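PDB 4GM2: ATP-dependent Clp protease proteolytic subunit from Plasmodium falciparum, which is an inactive, ClpP-like subunit of the apicoplast caseinolytic protease complex, in a family whose active members are ATP-dependent serine peptidases. Local coordinates for residues S35-Y38 against P39-E43; T170-T174 against N175-N179; E191-F195 against K196-H200. One frame throughout, in Å; residues are numbered along the deposited sequence.

Contact 1 of 3, residues S35-Y38 against P39-E43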
loop_
_atom_site.group_PDB
_atom_site.type_symbol
_atom_site.label_atom_id
_atom_site.label_comp_id
_atom_site.label_asym_id
_atom_site.label_seq_id
_atom_site.Cartn_x
_atom_site.Cartn_y
_atom_site.Cartn_z
ATOM N N SER A 35 -9.789 -13.878 -16.096
ATOM C CA SER A 35 -10.158 -12.545 -16.550
ATOM C C SER A 35 -9.908 -12.433 -18.051
ATOM O O SER A 35 -9.336 -13.342 -18.649
ATOM C CB SER A 35 -9.328 -11.496 -15.808
ATOM O OG SER A 35 -7.959 -11.610 -16.152
ATOM N N PRO A 36 -10.336 -11.318 -18.671
ATOM C CA PRO A 36 -9.870 -11.018 -20.026
ATOM C C PRO A 36 -8.343 -10.965 -20.069
ATOM O O PRO A 36 -7.716 -10.589 -19.082
ATOM C CB PRO A 36 -10.442 -9.625 -20.286
ATOM C CG PRO A 36 -11.670 -9.565 -19.451
ATOM C CD PRO A 36 -11.389 -10.386 -18.228
ATOM N N ILE A 37 -7.743 -11.348 -21.192
ATOM C CA ILE A 37 -6.283 -11.338 -21.292
ATOM C C ILE A 37 -5.774 -9.936 -21.649
ATOM O O ILE A 37 -5.472 -9.645 -22.812
ATOM C CB ILE A 37 -5.742 -12.412 -22.273
ATOM C CG1 ILE A 37 -6.489 -13.738 -22.086
ATOM C CG2 ILE A 37 -4.236 -12.605 -22.089
ATOM C CD1 ILE A 37 -6.079 -14.821 -23.058
ATOM N N TYR A 38 -5.703 -9.075 -20.633
ATOM C CA TYR A 38 -5.103 -7.743 -20.752
ATOM C C TYR A 38 -3.601 -7.866 -21.023
ATOM O O TYR A 38 -3.011 -8.911 -20.741
ATOM C CB TYR A 38 -5.299 -6.948 -19.458
ATOM C CG TYR A 38 -6.732 -6.785 -19.010
ATOM C CD1 TYR A 38 -7.261 -7.594 -18.004
ATOM C CD2 TYR A 38 -7.555 -5.809 -19.573
ATOM C CE1 TYR A 38 -8.572 -7.448 -17.583
ATOM C CE2 TYR A 38 -8.868 -5.652 -19.156
ATOM C CZ TYR A 38 -9.370 -6.476 -18.165
ATOM O OH TYR A 38 -10.669 -6.328 -17.749
ATOM N N PRO A 39 -2.971 -6.796 -21.555
ATOM C CA PRO A 39 -1.520 -6.802 -21.796
ATOM C C PRO A 39 -0.691 -7.346 -20.626
ATOM O O PRO A 39 0.244 -8.120 -20.851
ATOM C CB PRO A 39 -1.200 -5.327 -22.039
ATOM C CG PRO A 39 -2.450 -4.778 -22.641
ATOM C CD PRO A 39 -3.606 -5.573 -22.087
ATOM N N HIS A 40 -1.042 -6.964 -19.400
ATOM C CA HIS A 40 -0.302 -7.398 -18.213
ATOM C C HIS A 40 -0.577 -8.826 -17.815
ATOM O O HIS A 40 0.242 -9.451 -17.133
ATOM C CB HIS A 40 -0.560 -6.463 -17.037
ATOM C CG HIS A 40 -1.978 -6.493 -16.533
ATOM N ND1 HIS A 40 -2.377 -7.319 -15.550
ATOM C CD2 HIS A 40 -3.100 -5.755 -16.908
ATOM C CE1 HIS A 40 -3.687 -7.125 -15.304
ATOM N NE2 HIS A 40 -4.129 -6.168 -16.137
ATOM N N ILE A 41 -1.730 -9.351 -18.227
ATOM C CA ILE A 41 -2.109 -10.732 -17.922
ATOM C C ILE A 41 -1.252 -11.715 -18.715
ATOM O O ILE A 41 -0.743 -12.688 -18.155
ATOM C CB ILE A 41 -3.620 -10.987 -18.164
ATOM C CG1 ILE A 41 -4.475 -10.266 -17.107
ATOM C CG2 ILE A 41 -3.933 -12.478 -18.226
ATOM C CD1 ILE A 41 -4.255 -10.700 -15.670
ATOM N N SER A 42 -1.081 -11.448 -20.009
ATOM C CA SER A 42 -0.275 -12.315 -20.872
ATOM C C SER A 42 1.189 -12.298 -20.442
ATOM O O SER A 42 1.897 -13.297 -20.570
ATOM C CB SER A 42 -0.436 -11.946 -22.352
ATOM O OG SER A 42 -0.143 -10.582 -22.598
ATOM N N GLU A 43 1.625 -11.162 -19.908
ATOM C CA GLU A 43 2.953 -11.039 -19.325
ATOM C C GLU A 43 3.090 -11.912 -18.075
ATOM O O GLU A 43 4.118 -12.555 -17.875
ATOM C CB GLU A 43 3.234 -9.579 -18.995
ATOM C CG GLU A 43 4.433 -9.347 -18.097
ATOM C CD GLU A 43 4.412 -7.964 -17.489
ATOM O OE1 GLU A 43 4.640 -6.978 -18.232
ATOM O OE2 GLU A 43 4.155 -7.869 -16.267
#
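The carbonyl of Tyr38 faces the first turn of the following helix and accepts two of its backbone N-H groups. Ser42 N lies 3.3 Å from Tyr38 O in a fairly straight bond (161° at the hydrogen), whereas Ile41 N, 2.9 Å from Tyr38 O, comes from above the carbonyl plane. Beside this pair of bonds sits the Ile41 side chain. With CG1 turned away from its own carbonyl carbon (chi1 -70°), its two branches meet different partners: Ile41 CG1 lies at the edge of the Tyr38 ring, near its plane, 4.0 Å from Tyr38 CD1, and Ile41 CD1 continues to within 3.8 Å of Ser35 OG. The other branch, Ile41 CG2, meets Ile37 CG2 at 3.9 Å, the two side chains crossing at about a right angle. The imidazole of His40 runs alongside the Tyr38 ring with planes only 5° apart, yet they are slid past each other, centroids 5.6 Å apart, so there is little overlap.

This is the N-terminal end of helix 39-55, entered from strand 30-33 by a short loop, with Tyr38 as N-cap. Pro39 suits the first turn, where a residue without an N-H costs the helix no bond. Just before Tyr38, Ile37 centres an inverse gamma turn, and Pro36 CB lies over one face of the Tyr38 ring, offset toward its rim.

Further out, the loop is held by hydrogen bonds from Ser35 O to Ser67 OG and from Ile37 O to Asn78 ND2, while Glu43 OE1 bonds Ser34 OG of a neighbouring subunit.

Contact 2 of 3, residues T170-T174 against N175-N179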
loop_
_atom_site.group_PDB
_atom_site.type_symbol
_atom_site.label_atom_id
_atom_site.label_comp_id
_atom_site.label_asym_id
_atom_site.label_seq_id
_atom_site.Cartn_x
_atom_site.Cartn_y
_atom_site.Cartn_z
ATOM N N THR A 170 -6.554 -29.145 -33.388
ATOM C CA THR A 170 -7.803 -29.853 -33.662
ATOM C C THR A 170 -7.632 -31.009 -34.648
ATOM O O THR A 170 -8.579 -31.760 -34.893
ATOM C CB THR A 170 -8.871 -28.892 -34.217
ATOM O OG1 THR A 170 -8.375 -28.273 -35.410
ATOM C CG2 THR A 170 -9.223 -27.814 -33.191
ATOM N N GLU A 171 -6.426 -31.143 -35.202
ATOM C CA GLU A 171 -6.097 -32.168 -36.202
ATOM C C GLU A 171 -6.947 -32.034 -37.462
ATOM O O GLU A 171 -7.471 -33.021 -37.980
ATOM C CB GLU A 171 -6.216 -33.580 -35.613
ATOM C CG GLU A 171 -5.135 -33.926 -34.604
ATOM C CD GLU A 171 -5.439 -35.191 -33.827
ATOM O OE1 GLU A 171 -6.357 -35.939 -34.226
ATOM O OE2 GLU A 171 -4.755 -35.437 -32.811
ATOM N N LYS A 172 -7.079 -30.801 -37.943
ATOM C CA LYS A 172 -7.873 -30.504 -39.133
ATOM C C LYS A 172 -7.041 -29.744 -40.159
ATOM O O LYS A 172 -6.029 -29.131 -39.802
ATOM C CB LYS A 172 -9.122 -29.699 -38.760
ATOM C CG LYS A 172 -9.881 -30.270 -37.577
ATOM C CD LYS A 172 -11.375 -30.048 -37.680
ATOM C CE LYS A 172 -12.089 -30.655 -36.480
ATOM N NZ LYS A 172 -11.783 -32.101 -36.267
ATOM N N ASP A 173 -7.468 -29.801 -41.424
ATOM C CA ASP A 173 -6.821 -29.071 -42.518
ATOM C C ASP A 173 -6.940 -27.561 -42.328
ATOM O O ASP A 173 -7.902 -27.080 -41.730
ATOM C CB ASP A 173 -7.443 -29.456 -43.866
ATOM C CG ASP A 173 -7.160 -30.897 -44.265
ATOM O OD1 ASP A 173 -6.377 -31.583 -43.575
ATOM O OD2 ASP A 173 -7.727 -31.346 -45.285
ATOM N N THR A 174 -5.967 -26.813 -42.842
ATOM C CA THR A 174 -6.032 -25.354 -42.769
ATOM C C THR A 174 -7.184 -24.797 -43.606
ATOM O O THR A 174 -7.661 -23.698 -43.341
ATOM C CB THR A 174 -4.710 -24.663 -43.175
ATOM O OG1 THR A 174 -4.199 -25.255 -44.375
ATOM C CG2 THR A 174 -3.672 -24.776 -42.066
ATOM N N ASN A 175 -7.628 -25.571 -44.599
ATOM C CA ASN A 175 -8.776 -25.222 -45.442
ATOM C C ASN A 175 -10.093 -25.186 -44.666
ATOM O O ASN A 175 -10.882 -24.252 -44.816
ATOM C CB ASN A 175 -8.912 -26.203 -46.610
ATOM C CG ASN A 175 -7.607 -26.426 -47.349
ATOM O OD1 ASN A 175 -6.592 -26.794 -46.754
ATOM N ND2 ASN A 175 -7.634 -26.228 -48.663
ATOM N N VAL A 176 -10.325 -26.214 -43.850
ATOM C CA VAL A 176 -11.546 -26.319 -43.044
ATOM C C VAL A 176 -11.533 -25.335 -41.870
ATOM O O VAL A 176 -12.578 -24.805 -41.493
ATOM C CB VAL A 176 -11.835 -27.784 -42.595
ATOM C CG1 VAL A 176 -10.615 -28.434 -41.960
ATOM C CG2 VAL A 176 -13.040 -27.864 -41.663
ATOM N N ILE A 177 -10.349 -25.079 -41.317
ATOM C CA ILE A 177 -10.189 -24.110 -40.230
ATOM C C ILE A 177 -10.308 -22.670 -40.745
ATOM O O ILE A 177 -10.954 -21.831 -40.110
ATOM C CB ILE A 177 -8.871 -24.334 -39.446
ATOM C CG1 ILE A 177 -8.906 -25.677 -38.697
ATOM C CG2 ILE A 177 -8.585 -23.185 -38.482
ATOM C CD1 ILE A 177 -10.034 -25.836 -37.695
ATOM N N SER A 178 -9.699 -22.394 -41.899
ATOM C CA SER A 178 -9.857 -21.100 -42.566
ATOM C C SER A 178 -11.324 -20.848 -42.916
ATOM O O SER A 178 -11.819 -19.728 -42.773
ATOM C CB SER A 178 -8.994 -21.032 -43.827
ATOM O OG SER A 178 -9.058 -19.749 -44.424
ATOM N N ASN A 179 -12.000 -21.909 -43.362
ATOM C CA ASN A 179 -13.425 -21.896 -43.698
ATOM C C ASN A 179 -14.320 -21.593 -42.494
ATOM O O ASN A 179 -15.312 -20.866 -42.610
ATOM C CB ASN A 179 -13.807 -23.248 -44.316
ATOM C CG ASN A 179 -15.291 -23.375 -44.598
ATOM O OD1 ASN A 179 -15.803 -22.815 -45.569
ATOM N ND2 ASN A 179 -15.989 -24.133 -43.755
#
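Ile177 reaches back from the first turn of its helix to the chain that leads into it. Its CG1 stands beside the backbone N (chi1 -66°), and a second bend in the same sense (chi2 -59°) brings Ile177 CD1 over to Thr170, 3.7 Å from Thr170 OG1. On the way Ile177 CG1 passes Lys172 CB at 4.0 Å. Lys172 CB has a second neighbour, Val176 CG1, at 3.8 Å, so a methyl of Val176 and a methylene of Ile177 pack on the lysine's first methylene. Val176 CG1 lies between its own N and carbonyl carbon, pointing back toward the start of the helix, where it also meets Asp173 CB at 3.8 Å.

The part of Lys172 that touches the helix is this CB methylene: the chain bends at chi2 and again at chi4, and its charged end leaves the turn to form a cation-pi contact with Phe195. Thr170 OG1 spends its proton on Ile166 O, one turn back along helix 148-170, which lets a buried hydroxyl stand next to a methyl group.

Asp173 occupies the N-cap, but its carboxylate makes no capping bond. Its negative charge next to a helix N-terminus may still be favourable. The backbone does the joining: Ile177 N bonds Asp173 O at 3.2 Å, with the donor tilted somewhat from the carbonyl plane, and Ser178 N bonds Thr174 O at 2.8 Å from well above it. Before this, Glu171 leaves helical geometry with positive phi, ending helix 148-170.

These residues join two helices through a short link: helix 174-180 packs on the end of helix 148-170, with Thr174 resting on Ile163 and Ser167, and Ile177 on Ile166 and Ser167.

Contact 3 of 3, residues E191-F195 against K196-H200; sequences EAVDF and KLIDH
Leu197 N reaches Ala192 O at 2.9 Å, nearly in line with the carbonyl, and with a weak bond from Lys196 N to Val193 O this closes a Schellman motif around Lys196, whose phi is positive; Ile198 N adds a further bond to Ala192 O, at 3.2 Å from above the carbonyl plane.

The reversal folds apolar side chains back on the last turn. Small Ala192 lets the returning chain come close: its CB touches Ile198 CG1 at 3.9 Å and faces Leu197 CB at 4.3 Å. Val193 CG2 meets Ile198 CG2 at 3.8 Å, the two side chains crossing at about a right angle. Phe195, with CG swung anti to its own N (chi1 -163°), presents its ring edge to Leu197, Phe195 CD2 standing 4.0 Å from Leu197 CG. Lys196 holds the exposed corner, where a long polar chain can run outward.

The motif ends helix 189-194 and hands the chain to strand 200-201, an outer strand of the parallel sheet within this chain. Asp199 forms a salt bridge with Arg123 of the adjoining strand 123-125; Ala192 and Ile198 pack on Phe131 of strand 130-133, and Leu197 lies against Cys112 and Ser116 of helix 110-116.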
loop_
_atom_site.group_PDB
_atom_site.type_symbol
_atom_site.label_atom_id
_atom_site.label_comp_id
_atom_site.label_asym_id
_atom_site.label_seq_id
_atom_site.Cartn_x
_atom_site.Cartn_y
_atom_site.Cartn_z
ATOM N N GLU A 191 -19.401 -30.483 -27.866
ATOM C CA GLU A 191 -19.061 -30.023 -29.208
ATOM C C GLU A 191 -17.575 -29.689 -29.304
ATOM O O GLU A 191 -16.967 -29.828 -30.366
ATOM C CB GLU A 191 -19.917 -28.812 -29.596
ATOM C CG GLU A 191 -21.395 -29.131 -29.799
ATOM C CD GLU A 191 -22.273 -27.891 -29.916
ATOM O OE1 GLU A 191 -21.933 -26.844 -29.320
ATOM O OE2 GLU A 191 -23.317 -27.968 -30.602
ATOM N N ALA A 192 -17.000 -29.256 -28.185
ATOM C CA ALA A 192 -15.578 -28.959 -28.098
ATOM C C ALA A 192 -14.743 -30.237 -28.101
ATOM O O ALA A 192 -13.641 -30.253 -28.652
ATOM C CB ALA A 192 -15.284 -28.128 -26.859
ATOM N N VAL A 193 -15.268 -31.296 -27.485
ATOM C CA VAL A 193 -14.607 -32.605 -27.480
ATOM C C VAL A 193 -14.629 -33.197 -28.888
ATOM O O VAL A 193 -13.624 -33.745 -29.353
ATOM C CB VAL A 193 -15.250 -33.586 -26.465
ATOM C CG1 VAL A 193 -14.742 -35.007 -26.662
ATOM C CG2 VAL A 193 -14.969 -33.135 -25.041
ATOM N N ASP A 194 -15.773 -33.057 -29.557
ATOM C CA ASP A 194 -15.980 -33.580 -30.908
ATOM C C ASP A 194 -15.105 -32.866 -31.937
ATOM O O ASP A 194 -14.556 -33.498 -32.840
ATOM C CB ASP A 194 -17.456 -33.465 -31.302
ATOM C CG ASP A 194 -17.860 -34.473 -32.360
ATOM O OD1 ASP A 194 -18.176 -34.061 -33.498
ATOM O OD2 ASP A 194 -17.859 -35.683 -32.053
ATOM N N PHE A 195 -14.974 -31.551 -31.787
ATOM C CA PHE A 195 -14.165 -30.738 -32.695
ATOM C C PHE A 195 -12.675 -30.870 -32.372
ATOM O O PHE A 195 -11.824 -30.357 -33.104
ATOM C CB PHE A 195 -14.606 -29.272 -32.634
ATOM C CG PHE A 195 -14.137 -28.443 -33.800
ATOM C CD1 PHE A 195 -14.796 -28.503 -35.025
ATOM C CD2 PHE A 195 -13.045 -27.590 -33.670
ATOM C CE1 PHE A 195 -14.372 -27.738 -36.097
ATOM C CE2 PHE A 195 -12.614 -26.823 -34.740
ATOM C CZ PHE A 195 -13.277 -26.897 -35.956
ATOM N N LYS A 196 -12.377 -31.576 -31.280
ATOM C CA LYS A 196 -11.007 -31.827 -30.810
ATOM C C LYS A 196 -10.285 -30.583 -30.288
ATOM O O LYS A 196 -9.057 -30.503 -30.336
ATOM C CB LYS A 196 -10.177 -32.570 -31.867
ATOM C CG LYS A 196 -10.268 -34.080 -31.743
ATOM C CD LYS A 196 -9.835 -34.795 -33.011
ATOM C CE LYS A 196 -11.028 -35.135 -33.888
ATOM N NZ LYS A 196 -10.657 -36.139 -34.920
ATOM N N LEU A 197 -11.061 -29.626 -29.783
ATOM C CA LEU A 197 -10.525 -28.493 -29.036
ATOM C C LEU A 197 -10.130 -28.943 -27.635
ATOM O O LEU A 197 -9.236 -28.377 -27.004
ATOM C CB LEU A 197 -11.577 -27.385 -28.922
ATOM C CG LEU A 197 -11.801 -26.415 -30.084
ATOM C CD1 LEU A 197 -13.062 -25.600 -29.842
ATOM C CD2 LEU A 197 -10.603 -25.498 -30.285
ATOM N N ILE A 198 -10.823 -29.978 -27.168
ATOM C CA ILE A 198 -10.764 -30.456 -25.796
ATOM C C ILE A 198 -10.717 -31.983 -25.866
ATOM O O ILE A 198 -11.146 -32.578 -26.860
ATOM C CB ILE A 198 -12.024 -29.978 -25.021
ATOM C CG1 ILE A 198 -11.967 -28.465 -24.749
ATOM C CG2 ILE A 198 -12.257 -30.767 -23.737
ATOM C CD1 ILE A 198 -10.829 -28.002 -23.861
ATOM N N ASP A 199 -10.189 -32.609 -24.818
ATOM C CA ASP A 199 -10.071 -34.058 -24.769
ATOM C C ASP A 199 -11.137 -34.727 -23.902
ATOM O O ASP A 199 -11.814 -35.650 -24.357
ATOM C CB ASP A 199 -8.670 -34.455 -24.304
ATOM C CG ASP A 199 -7.593 -33.991 -25.259
ATOM O OD1 ASP A 199 -7.647 -34.387 -26.441
ATOM O OD2 ASP A 199 -6.693 -33.235 -24.831
ATOM N N HIS A 200 -11.281 -34.264 -22.662
ATOM C CA HIS A 200 -12.173 -34.905 -21.695
ATOM C C HIS A 200 -13.031 -33.927 -20.954
ATOM O O HIS A 200 -12.621 -32.791 -20.691
ATOM C CB HIS A 200 -11.377 -35.728 -20.684
ATOM C CG HIS A 200 -10.381 -36.676 -21.308
ATOM N ND1 HIS A 200 -10.755 -37.767 -22.005
ATOM C CD2 HIS A 200 -8.987 -36.665 -21.311
ATOM C CE1 HIS A 200 -9.658 -38.419 -22.437
ATOM N NE2 HIS A 200 -8.577 -37.744 -22.011
#

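Contacts 2 and 3 form one region, while contact 1 stands apart across the centre of the chain. The centres of contacts 2 and 3 are 15 Å apart, yet the two touch: Thr170 CB lies 3.5 Å from Phe195 O, and Ile177 CD1 reaches Phe195 CZ at 3.8 Å, so the helix-to-helix turn of 170-179 packs on the helix end of 191-200. Contact 1 lies about 27 Å from contact 2 and 25 Å from contact 3, centre to centre, with nearest atoms about 17 and 14 Å away. It follows strand 30-33 and contact 3 leads into strand 200-201, the two outermost strands of the parallel sheet within the chain. All three are structural packing.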